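Local coordinates for protein cellobiose 2-epimerase (PDB 5ZIG) that probably catalyses the reversible epimerization of cellobiose to 4-O-beta-D-glucopyranosyl-D-mannose, changing the configuration at C2 of the reducing-end sugar, at residues A[345-350]-A[362-367]; A[8-13]-A[340-345]; A[321-326]-A[390-395]; A[254-259]-A[382-387]. All coordinates share one frame; numbering follows the deposited sequence. Where two conformers were deposited one is given.

Overall arrangement
The fold is an (alpha/alpha)6 barrel, and the four contacts sample it from centre to periphery. Contacts 3 and 4 are buried and share inner helix 384-402; their centres are 9 Å apart, and V323 and E392 of the one pack on W259 of the other. Contacts 1 and 2 are only partly buried, their centres about 19 and 22 Å from that of the chain, and both use outer helix 336-352, their segments overlapping at W345. Contact 4 is polar, a carboxylate beside a histidine and a tyrosine. Contact 3 is apolar across the helices, with a glutamate-arginine pair within one, contact 2 joins methyls to a sulfur, and contact 1 sets an aromatic edge against a carbonyl oxygen.

Contact 1: A[345-350]-A[362-367]; sequences WRFIMD and WAVTPE
F347 reaches from helix 336-352 to the backbone that leaves strand 363-364, and the two backbones stay well apart. The closest CA pair, F347 and E367, is 9.5 Å apart, so side chains must do the bridging. The helical side is firmly wound, with M349 N bonded to W345 O at 2.9 Å; a wider pi-type turn follows at 348-350. On the other side V364 closes the strand and residues 365-367 continue as a loop that passes the end of the F347 side chain.

The phenyl ring of F347 spans the gap. Its CG stands anti to the backbone N (chi1 -172°), which swings the ring outward from the helix to the loop. There its CE1 lies 3.5 Å from P366 O, while T365 O is a more distant neighbour, 4.1 Å from F347 CZ. Both oxygens sit at the ring edge, near its plane. V364 approaches obliquely, with CG2 at 4.0 Å from F347 CE2, and the phenyl and the valine pass alongside, pointing opposite ways. R313 of strand 309-314 pairs with V364 through the backbone and touches F347, V364 and P366, while H351 meets the ring edge-to-face.

Replacing F347 by an alanine removes the ring, and this would probably open a gap between helix and loop and leave V364 CG2 without its aromatic neighbour. Since an aromatic rim carries slightly positive C-H groups, the placement of CE1 against P366 O is consistent with a weak C-H...O attraction, which supplements a small apolar contact where the segments share no conventional hydrogen bond.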
# COMPACT_ATOMS: atom_id res chain seq x y z
N TRP A 345 3.02 -16.23 6.35
CA TRP A 345 2.20 -15.82 7.49
C TRP A 345 2.78 -16.35 8.79
O TRP A 345 2.76 -15.65 9.81
CB TRP A 345 0.76 -16.29 7.32
CG TRP A 345 -0.07 -15.85 8.51
CD1 TRP A 345 -0.51 -16.63 9.54
CD2 TRP A 345 -0.48 -14.52 8.81
NE1 TRP A 345 -1.20 -15.86 10.45
CE2 TRP A 345 -1.19 -14.56 10.04
CE3 TRP A 345 -0.32 -13.28 8.16
CZ2 TRP A 345 -1.74 -13.42 10.62
CZ3 TRP A 345 -0.87 -12.16 8.74
CH2 TRP A 345 -1.56 -12.24 9.97
N ARG A 346 3.27 -17.59 8.78
CA ARG A 346 3.94 -18.15 9.94
C ARG A 346 5.14 -17.30 10.34
O ARG A 346 5.36 -17.03 11.52
CB ARG A 346 4.35 -19.60 9.64
CG ARG A 346 4.82 -20.40 10.84
CD ARG A 346 3.88 -20.24 12.02
NE ARG A 346 4.25 -21.12 13.13
CZ ARG A 346 3.75 -21.01 14.36
NH1 ARG A 346 2.87 -20.06 14.63
NH2 ARG A 346 4.14 -21.86 15.31
N PHE A 347 5.92 -16.85 9.35
CA PHE A 347 7.05 -15.99 9.66
C PHE A 347 6.59 -14.72 10.37
O PHE A 347 7.17 -14.31 11.38
CB PHE A 347 7.82 -15.65 8.38
CG PHE A 347 9.10 -14.92 8.64
CD1 PHE A 347 10.25 -15.62 8.98
CD2 PHE A 347 9.14 -13.52 8.59
CE1 PHE A 347 11.43 -14.96 9.25
CE2 PHE A 347 10.30 -12.85 8.86
CZ PHE A 347 11.46 -13.57 9.19
N ILE A 348 5.51 -14.11 9.86
CA ILE A 348 4.96 -12.90 10.46
C ILE A 348 4.54 -13.16 11.90
O ILE A 348 4.88 -12.39 12.81
CB ILE A 348 3.77 -12.38 9.63
CG1 ILE A 348 4.20 -11.99 8.22
CG2 ILE A 348 3.10 -11.20 10.35
CD1 ILE A 348 3.01 -11.77 7.28
N MET A 349 3.74 -14.21 12.11
CA MET A 349 3.28 -14.53 13.46
C MET A 349 4.45 -14.84 14.39
O MET A 349 4.42 -14.46 15.57
CB MET A 349 2.32 -15.73 13.41
CG MET A 349 0.95 -15.41 12.79
SD MET A 349 -0.01 -14.23 13.75
CE MET A 349 -0.76 -15.27 14.99
N ASP A 350 5.48 -15.52 13.88
CA ASP A 350 6.58 -15.95 14.73
C ASP A 350 7.49 -14.80 15.14
O ASP A 350 8.00 -14.76 16.26
CB ASP A 350 7.40 -17.02 14.02
CG ASP A 350 6.77 -18.38 14.10
OD1 ASP A 350 6.26 -18.72 15.18
OD2 ASP A 350 6.80 -19.10 13.08
N TRP A 362 9.00 -3.01 12.56
CA TRP A 362 9.32 -2.58 11.20
C TRP A 362 10.07 -3.67 10.43
O TRP A 362 9.84 -3.87 9.23
CB TRP A 362 10.16 -1.30 11.24
CG TRP A 362 10.63 -0.86 9.88
CD1 TRP A 362 11.62 -1.43 9.12
CD2 TRP A 362 10.13 0.25 9.13
NE1 TRP A 362 11.75 -0.74 7.94
CE2 TRP A 362 10.86 0.30 7.92
CE3 TRP A 362 9.15 1.23 9.38
CZ2 TRP A 362 10.62 1.26 6.94
CZ3 TRP A 362 8.91 2.18 8.40
CH2 TRP A 362 9.64 2.19 7.19
N ALA A 363 11.00 -4.36 11.10
CA ALA A 363 11.85 -5.34 10.44
C ALA A 363 12.56 -6.21 11.47
O ALA A 363 12.78 -5.81 12.62
CB ALA A 363 12.88 -4.66 9.53
N VAL A 364 12.89 -7.43 11.03
CA VAL A 364 13.65 -8.38 11.82
C VAL A 364 14.72 -9.01 10.93
O VAL A 364 14.69 -8.89 9.71
CB VAL A 364 12.73 -9.44 12.45
CG1 VAL A 364 11.75 -8.82 13.43
CG2 VAL A 364 11.91 -10.09 11.32
N THR A 365 15.68 -9.69 11.56
CA THR A 365 16.70 -10.39 10.81
C THR A 365 16.07 -11.60 10.14
O THR A 365 14.96 -12.00 10.50
CB THR A 365 17.85 -10.84 11.73
OG1 THR A 365 17.33 -11.74 12.72
CG2 THR A 365 18.46 -9.65 12.42
N PRO A 366 16.74 -12.21 9.14
CA PRO A 366 16.19 -13.44 8.54
C PRO A 366 15.86 -14.48 9.59
O PRO A 366 14.93 -15.28 9.41
CB PRO A 366 17.30 -13.92 7.60
CG PRO A 366 18.13 -12.70 7.34
CD PRO A 366 18.07 -11.88 8.58
N GLU A 367 16.58 -14.45 10.71
CA GLU A 367 16.32 -15.33 11.84
C GLU A 367 15.13 -14.88 12.69
O GLU A 367 14.59 -15.70 13.44
CB GLU A 367 17.58 -15.41 12.72
CG GLU A 367 18.79 -16.04 12.02
CD GLU A 367 19.39 -15.13 10.95
OE1 GLU A 367 19.21 -13.90 11.05
OE2 GLU A 367 20.03 -15.65 10.01

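Contact 2: A[8-13]-A[340-345]; sequences RPTLRQ and HACTVW
C342 turns its sulfur into the angle between two side chains of the N-terminal helix, T10 and L11. The geometry about SG distinguishes the two partners. L11 CD2 lies 4.2 Å from C342 SG and nearly prolongs the CB-SG bond, the CB-SG...CD2 angle being about 160°. T10 CG2, at 4.1 Å from C342 SG, comes instead from the flank, with a CB-SG...CG2 angle of about 93°. The sulfur is therefore met end-on by one methyl and from the side by the other.

Torsions account for both approaches. In C342 the SG is anti to the carbonyl carbon (chi1 -60°), which extends it toward helix 7-31. In T10, with chi1 (the OG1 torsion) at -36°, CG2 stands anti to the backbone N and is the branch that faces the sulfur, while OG1 lies beside the backbone N and makes a weak hydrogen bond to T6 O one turn earlier. The bond from CA to CB of L11 does not aim at C342; the contact is made by the far CD2 branch. The nearest CA atoms, T10 and C342, are 7.8 Å apart, a spacing that small side chains can fill.

C342 also touches L7 and I14, which lengthens the apolar strip along helix 7-31, and L11 packs against I397, I400 and L401 of helix 384-402. The two segments run in broadly the same direction. In this (alpha/alpha)6 barrel they belong to neighbouring outer helices, the first and the last of the outer layer in chain order, so that their side-by-side packing is typical of the seam where such a barrel closes.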
# COMPACT_ATOMS: atom_id res chain seq x y z
N ARG A 8 -6.82 -27.44 4.15
CA ARG A 8 -8.05 -26.85 4.67
C ARG A 8 -7.95 -26.50 6.15
O ARG A 8 -8.28 -25.36 6.52
CB ARG A 8 -9.24 -27.76 4.36
CG ARG A 8 -9.95 -27.33 3.10
CD ARG A 8 -11.22 -28.09 2.80
NE ARG A 8 -11.80 -27.57 1.57
CZ ARG A 8 -12.75 -26.64 1.53
NH1 ARG A 8 -13.24 -26.13 2.65
NH2 ARG A 8 -13.21 -26.23 0.36
N PRO A 9 -7.50 -27.39 7.05
CA PRO A 9 -7.34 -26.94 8.44
C PRO A 9 -6.29 -25.84 8.61
O PRO A 9 -6.46 -24.97 9.48
CB PRO A 9 -6.97 -28.23 9.20
CG PRO A 9 -6.58 -29.22 8.15
CD PRO A 9 -7.26 -28.83 6.89
N THR A 10 -5.22 -25.84 7.81
CA THR A 10 -4.23 -24.76 7.87
C THR A 10 -4.86 -23.41 7.51
O THR A 10 -4.61 -22.39 8.18
CB THR A 10 -3.07 -25.05 6.92
OG1 THR A 10 -2.81 -26.47 6.91
CG2 THR A 10 -1.81 -24.31 7.34
N LEU A 11 -5.69 -23.37 6.46
CA LEU A 11 -6.30 -22.12 6.05
C LEU A 11 -7.29 -21.62 7.10
O LEU A 11 -7.33 -20.42 7.40
CB LEU A 11 -6.99 -22.29 4.69
CG LEU A 11 -6.07 -22.54 3.50
CD1 LEU A 11 -6.87 -22.81 2.22
CD2 LEU A 11 -5.10 -21.37 3.29
N ARG A 12 -8.09 -22.53 7.67
CA ARG A 12 -9.01 -22.14 8.74
C ARG A 12 -8.25 -21.57 9.92
O ARG A 12 -8.71 -20.62 10.57
CB ARG A 12 -9.83 -23.34 9.22
CG ARG A 12 -10.67 -24.04 8.15
CD ARG A 12 -11.80 -24.82 8.83
NE ARG A 12 -11.24 -25.95 9.56
CZ ARG A 12 -11.06 -27.15 9.02
NH1 ARG A 12 -11.39 -27.35 7.75
NH2 ARG A 12 -10.56 -28.14 9.74
N GLN A 13 -7.10 -22.16 10.24
CA GLN A 13 -6.28 -21.64 11.31
C GLN A 13 -5.82 -20.21 11.00
O GLN A 13 -6.00 -19.29 11.82
CB GLN A 13 -5.10 -22.58 11.55
CG GLN A 13 -4.15 -22.21 12.69
CD GLN A 13 -4.87 -21.86 13.97
OE1 GLN A 13 -5.96 -22.38 14.25
NE2 GLN A 13 -4.28 -20.96 14.76
N HIS A 340 3.25 -21.14 0.11
CA HIS A 340 4.09 -19.96 0.28
C HIS A 340 3.42 -18.95 1.21
O HIS A 340 4.01 -18.53 2.21
CB HIS A 340 4.39 -19.38 -1.11
CG HIS A 340 5.29 -20.26 -1.94
ND1 HIS A 340 6.33 -20.99 -1.39
CD2 HIS A 340 5.31 -20.52 -3.26
CE1 HIS A 340 6.96 -21.65 -2.35
NE2 HIS A 340 6.36 -21.38 -3.50
N ALA A 341 2.17 -18.58 0.92
CA ALA A 341 1.41 -17.69 1.80
C ALA A 341 1.44 -18.18 3.25
O ALA A 341 1.79 -17.43 4.16
CB ALA A 341 -0.04 -17.58 1.33
N CYS A 342 1.04 -19.43 3.48
CA CYS A 342 1.11 -20.00 4.82
C CYS A 342 2.51 -19.84 5.41
O CYS A 342 2.64 -19.45 6.58
CB CYS A 342 0.70 -21.49 4.80
SG CYS A 342 -1.00 -21.87 4.19
N THR A 343 3.55 -20.11 4.63
CA THR A 343 4.92 -19.95 5.11
C THR A 343 5.20 -18.51 5.51
O THR A 343 5.80 -18.26 6.57
CB THR A 343 5.91 -20.40 4.03
OG1 THR A 343 5.86 -21.82 3.90
CG2 THR A 343 7.34 -19.98 4.37
N VAL A 344 4.81 -17.55 4.67
CA VAL A 344 5.05 -16.15 4.98
C VAL A 344 4.27 -15.75 6.22
O VAL A 344 4.79 -15.06 7.10
CB VAL A 344 4.69 -15.26 3.76
CG1 VAL A 344 4.50 -13.80 4.19
CG2 VAL A 344 5.80 -15.36 2.72
N TRP A 345 3.02 -16.23 6.35
CA TRP A 345 2.20 -15.82 7.49
C TRP A 345 2.78 -16.35 8.79
O TRP A 345 2.76 -15.65 9.81
CB TRP A 345 0.76 -16.29 7.32
CG TRP A 345 -0.07 -15.85 8.51
CD1 TRP A 345 -0.51 -16.63 9.54
CD2 TRP A 345 -0.48 -14.52 8.81
NE1 TRP A 345 -1.20 -15.86 10.45
CE2 TRP A 345 -1.19 -14.56 10.04
CE3 TRP A 345 -0.32 -13.28 8.16
CZ2 TRP A 345 -1.74 -13.42 10.62
CZ3 TRP A 345 -0.87 -12.16 8.74
CH2 TRP A 345 -1.56 -12.24 9.97

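Contact 3: A[321-326]-A[390-395]; sequences AFVGFL and CLEGMR
E392 OE1 is gripped by two arginines of its own helix, R395 through NH2 at 3.3 Å and R396 through NE, while the hydrocarbon part of the same side chain faces V323 across the contact. R395 takes the carboxylate end-on, one nitrogen to each oxygen. Its NH1 is 3.2 Å from E392 OE2 with an almost straight N-H...O angle of 172°, and this oxygen lies in the guanidinium plane although the nitrogen stands well above the carboxylate plane. The glutamate chain bends at chi2 (-70°), which sets the acid where R395 and R396 can both meet it. A bound 1,2-ethanediol, probably from the crystallisation liquor, lies about 3 Å from this side chain.

Below the charged end the contact is apolar. V323 CG1 sits 3.8 Å from E392 CB, and the two side chains cross at about a right angle. An alanine at E392 would keep the CB that touches V323, but is likely to leave R395 and R396 without their shared carboxylate and free to turn.

The segments belong to neighbouring inner helices of the (alpha/alpha)6 barrel and run nearly parallel: the axes of segments 321-326 and 390-395 lie 23° apart and approach to 9.6 Å. G393 makes this closeness possible, its CA lying 6.4 Å from V323 CA. F322 CE2 comes to 3.9 Å and L326 CD1 to 3.8 Å from G393 CA. A CB modelled on G393 would clash with F322 CE2. L326 CD1 also rests over one face of the F322 ring, offset toward the rim, and W345 of outer helix 336-352 packs on that same phenylalanine.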
# COMPACT_ATOMS: atom_id res chain seq x y z
N ALA A 321 3.72 -9.99 0.43
CA ALA A 321 3.99 -11.32 -0.09
C ALA A 321 2.87 -12.28 0.29
O ALA A 321 2.49 -13.14 -0.51
CB ALA A 321 5.34 -11.82 0.41
N PHE A 322 2.27 -12.10 1.47
CA PHE A 322 1.11 -12.91 1.86
C PHE A 322 -0.07 -12.70 0.91
O PHE A 322 -0.60 -13.67 0.34
CB PHE A 322 0.73 -12.58 3.31
CG PHE A 322 -0.46 -13.30 3.80
CD1 PHE A 322 -0.46 -14.70 3.92
CD2 PHE A 322 -1.60 -12.60 4.17
CE1 PHE A 322 -1.57 -15.37 4.39
CE2 PHE A 322 -2.73 -13.27 4.63
CZ PHE A 322 -2.71 -14.66 4.75
N VAL A 323 -0.49 -11.45 0.71
CA VAL A 323 -1.63 -11.20 -0.18
C VAL A 323 -1.30 -11.63 -1.59
O VAL A 323 -2.14 -12.20 -2.30
CB VAL A 323 -2.06 -9.72 -0.12
CG1 VAL A 323 -3.33 -9.52 -0.92
CG2 VAL A 323 -2.30 -9.33 1.33
N GLY A 324 -0.05 -11.44 -1.99
CA GLY A 324 0.35 -11.79 -3.34
C GLY A 324 0.30 -13.29 -3.60
O GLY A 324 -0.07 -13.72 -4.69
N PHE A 325 0.66 -14.09 -2.59
CA PHE A 325 0.67 -15.53 -2.79
C PHE A 325 -0.75 -16.08 -2.83
O PHE A 325 -1.04 -17.01 -3.59
CB PHE A 325 1.50 -16.21 -1.69
CG PHE A 325 2.99 -16.04 -1.88
CD1 PHE A 325 3.56 -16.21 -3.14
CD2 PHE A 325 3.80 -15.71 -0.82
CE1 PHE A 325 4.92 -16.05 -3.32
CE2 PHE A 325 5.16 -15.56 -0.99
CZ PHE A 325 5.72 -15.73 -2.24
N LEU A 326 -1.66 -15.52 -2.02
CA LEU A 326 -3.06 -15.90 -2.08
C LEU A 326 -3.66 -15.56 -3.44
O LEU A 326 -4.40 -16.37 -4.04
CB LEU A 326 -3.84 -15.22 -0.97
CG LEU A 326 -3.47 -15.56 0.48
CD1 LEU A 326 -4.32 -14.71 1.41
CD2 LEU A 326 -3.61 -17.08 0.81
N CYS A 390 -4.67 -8.48 6.54
CA CYS A 390 -5.64 -9.25 7.31
C CYS A 390 -7.01 -9.24 6.63
O CYS A 390 -7.67 -10.28 6.53
CB CYS A 390 -5.74 -8.68 8.73
SG CYS A 390 -4.27 -8.87 9.75
N LEU A 391 -7.46 -8.06 6.16
CA LEU A 391 -8.75 -7.97 5.48
C LEU A 391 -8.73 -8.71 4.15
O LEU A 391 -9.66 -9.44 3.82
CB LEU A 391 -9.14 -6.51 5.27
CG LEU A 391 -9.53 -5.77 6.56
CD1 LEU A 391 -9.40 -4.26 6.38
CD2 LEU A 391 -10.94 -6.14 7.04
N GLU A 392 -7.66 -8.53 3.37
CA GLU A 392 -7.52 -9.28 2.13
C GLU A 392 -7.41 -10.78 2.40
O GLU A 392 -8.03 -11.59 1.71
CB GLU A 392 -6.31 -8.78 1.35
CG GLU A 392 -6.56 -7.45 0.61
CD GLU A 392 -7.52 -7.60 -0.56
OE1 GLU A 392 -7.45 -8.63 -1.30
OE2 GLU A 392 -8.36 -6.69 -0.75
N GLY A 393 -6.61 -11.18 3.41
CA GLY A 393 -6.52 -12.59 3.75
C GLY A 393 -7.86 -13.19 4.14
O GLY A 393 -8.21 -14.29 3.70
N MET A 394 -8.65 -12.47 4.93
CA MET A 394 -9.90 -13.02 5.42
C MET A 394 -10.88 -13.25 4.28
O MET A 394 -11.50 -14.32 4.18
CB MET A 394 -10.51 -12.09 6.47
CG MET A 394 -9.92 -12.29 7.85
SD MET A 394 -10.79 -11.34 9.10
CE MET A 394 -9.97 -9.75 8.91
N ARG A 395 -11.02 -12.25 3.40
CA ARG A 395 -11.96 -12.38 2.30
C ARG A 395 -11.51 -13.45 1.32
O ARG A 395 -12.34 -14.22 0.81
CB ARG A 395 -12.12 -11.05 1.57
CG ARG A 395 -13.51 -10.88 0.96
CD ARG A 395 -13.49 -9.83 -0.14
NE ARG A 395 -12.44 -10.05 -1.13
CZ ARG A 395 -11.35 -9.29 -1.25
NH1 ARG A 395 -11.17 -8.25 -0.44
NH2 ARG A 395 -10.44 -9.56 -2.18

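Contact 4: A[254-259]-A[382-387]; sequences DIEATW and ASYHNS
E256 brings one carboxylate oxygen up to the ends of H385 and Y384, and the contacts across the segments are polar but not hydrogen-bonded. OE2 of E256 lies 3.6 Å from H385 CE1, at the ring edge and near its plane, so a C-H rather than a nitrogen faces the oxygen. The carboxylate and imidazole planes are 55° apart. E256 OE2 is also 3.7 Å from Y384 OH, too long for a hydrogen bond. The glutamate reaches this place as an extended chain, with CG anti to the backbone N (chi1 -157°).

Its polar bonds are made elsewhere: E256 OE2 forms a salt bridge with R388, Y384 OH bonds to E199, and H385 ND1 bonds to E320, whose other oxygen takes W259 NE1. These partners probably limit how the three groups can turn.

The centre of the contact lies about 4 Å from that of the chain, where inner helices 251-269 and 384-402 of the (alpha/alpha)6 barrel begin. In this family the sugar-binding cleft opens at that end, so the polar cluster probably lines it.

Ring packing and side-chain-to-backbone bonds complete the account. Y384 CE2 sits 3.5 Å above the centre of the H385 ring, and H385 also meets W316. S387 OG bonds to S383 O at 3.0 Å, tying the first turn of helix 384-402 to the preceding loop, and T258 OG1 bonds to I255 O at 2.7 Å.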
# COMPACT_ATOMS: atom_id res chain seq x y z
N ASP A 254 7.49 -5.79 -6.21
CA ASP A 254 7.18 -6.80 -7.22
C ASP A 254 5.92 -7.56 -6.82
O ASP A 254 4.93 -7.58 -7.56
CB ASP A 254 8.35 -7.77 -7.40
CG ASP A 254 9.46 -7.21 -8.26
OD1 ASP A 254 9.43 -6.01 -8.63
OD2 ASP A 254 10.39 -7.97 -8.56
N ILE A 255 5.93 -8.18 -5.63
CA ILE A 255 4.80 -8.99 -5.21
C ILE A 255 3.57 -8.11 -5.05
O ILE A 255 2.49 -8.45 -5.55
CB ILE A 255 5.14 -9.84 -3.94
CG1 ILE A 255 4.03 -10.85 -3.59
CG2 ILE A 255 5.34 -9.03 -2.68
CD1 ILE A 255 3.72 -11.83 -4.64
N GLU A 256 3.72 -6.93 -4.43
CA GLU A 256 2.57 -6.04 -4.28
C GLU A 256 1.92 -5.73 -5.63
O GLU A 256 0.68 -5.75 -5.76
CB GLU A 256 2.98 -4.75 -3.58
CG GLU A 256 1.84 -4.01 -2.88
CD GLU A 256 2.27 -2.66 -2.31
OE1 GLU A 256 3.44 -2.28 -2.48
OE2 GLU A 256 1.42 -1.99 -1.69
N ALA A 257 2.73 -5.49 -6.66
CA ALA A 257 2.13 -5.06 -7.93
C ALA A 257 1.28 -6.16 -8.55
O ALA A 257 0.23 -5.87 -9.13
CB ALA A 257 3.20 -4.59 -8.90
N THR A 258 1.68 -7.43 -8.39
CA THR A 258 0.93 -8.50 -9.04
C THR A 258 -0.52 -8.49 -8.60
O THR A 258 -1.42 -8.61 -9.44
CB THR A 258 1.56 -9.86 -8.76
OG1 THR A 258 1.48 -10.13 -7.36
CG2 THR A 258 3.02 -9.89 -9.20
N TRP A 259 -0.79 -8.30 -7.31
CA TRP A 259 -2.19 -8.36 -6.93
C TRP A 259 -2.90 -7.03 -7.13
O TRP A 259 -4.08 -7.04 -7.51
CB TRP A 259 -2.37 -8.90 -5.52
CG TRP A 259 -1.98 -8.06 -4.35
CD1 TRP A 259 -0.75 -7.99 -3.76
CD2 TRP A 259 -2.86 -7.27 -3.54
NE1 TRP A 259 -0.80 -7.18 -2.66
CE2 TRP A 259 -2.09 -6.73 -2.50
CE3 TRP A 259 -4.23 -6.98 -3.60
CZ2 TRP A 259 -2.63 -5.88 -1.54
CZ3 TRP A 259 -4.77 -6.16 -2.64
CH2 TRP A 259 -3.97 -5.61 -1.62
N ALA A 382 2.30 3.03 9.14
CA ALA A 382 1.00 3.29 9.74
C ALA A 382 0.27 1.96 9.90
O ALA A 382 0.90 0.92 10.11
CB ALA A 382 0.21 4.29 8.89
N SER A 383 -1.03 2.00 9.83
CA SER A 383 -1.83 0.83 10.01
C SER A 383 -2.39 0.14 8.76
O SER A 383 -3.17 -0.70 8.89
CB SER A 383 -2.97 1.16 10.93
OG SER A 383 -3.90 1.92 10.30
N TYR A 384 -1.91 0.51 7.59
CA TYR A 384 -2.40 0.03 6.32
C TYR A 384 -1.91 -1.30 5.76
O TYR A 384 -2.69 -2.11 5.48
CB TYR A 384 -2.33 1.17 5.31
CG TYR A 384 -2.02 0.85 3.90
CD1 TYR A 384 -3.01 0.62 2.99
CD2 TYR A 384 -0.76 0.88 3.48
CE1 TYR A 384 -2.71 0.39 1.68
CE2 TYR A 384 -0.44 0.68 2.19
CZ TYR A 384 -1.42 0.43 1.28
OH TYR A 384 -1.01 0.24 0.01
N HIS A 385 -0.64 -1.50 5.61
CA HIS A 385 -0.12 -2.71 5.02
C HIS A 385 -0.62 -3.99 5.74
O HIS A 385 -1.14 -4.87 5.12
CB HIS A 385 1.39 -2.64 4.94
CG HIS A 385 1.93 -1.88 3.76
ND1 HIS A 385 1.91 -2.35 2.48
CD2 HIS A 385 2.57 -0.70 3.70
CE1 HIS A 385 2.49 -1.49 1.68
NE2 HIS A 385 2.91 -0.49 2.39
N ASN A 386 -0.47 -4.01 7.05
CA ASN A 386 -0.87 -5.14 7.85
C ASN A 386 -2.38 -5.30 8.02
O ASN A 386 -2.84 -6.39 7.90
CB ASN A 386 -0.07 -5.28 9.16
CG ASN A 386 -0.21 -4.10 10.10
OD1 ASN A 386 -1.00 -3.22 9.90
ND2 ASN A 386 0.56 -4.13 11.18
N SER A 387 -3.13 -4.24 8.26
CA SER A 387 -4.55 -4.35 8.34
C SER A 387 -5.09 -4.83 7.00
O SER A 387 -5.95 -5.66 6.97
CB SER A 387 -5.25 -3.08 8.64
OG SER A 387 -5.17 -2.71 9.96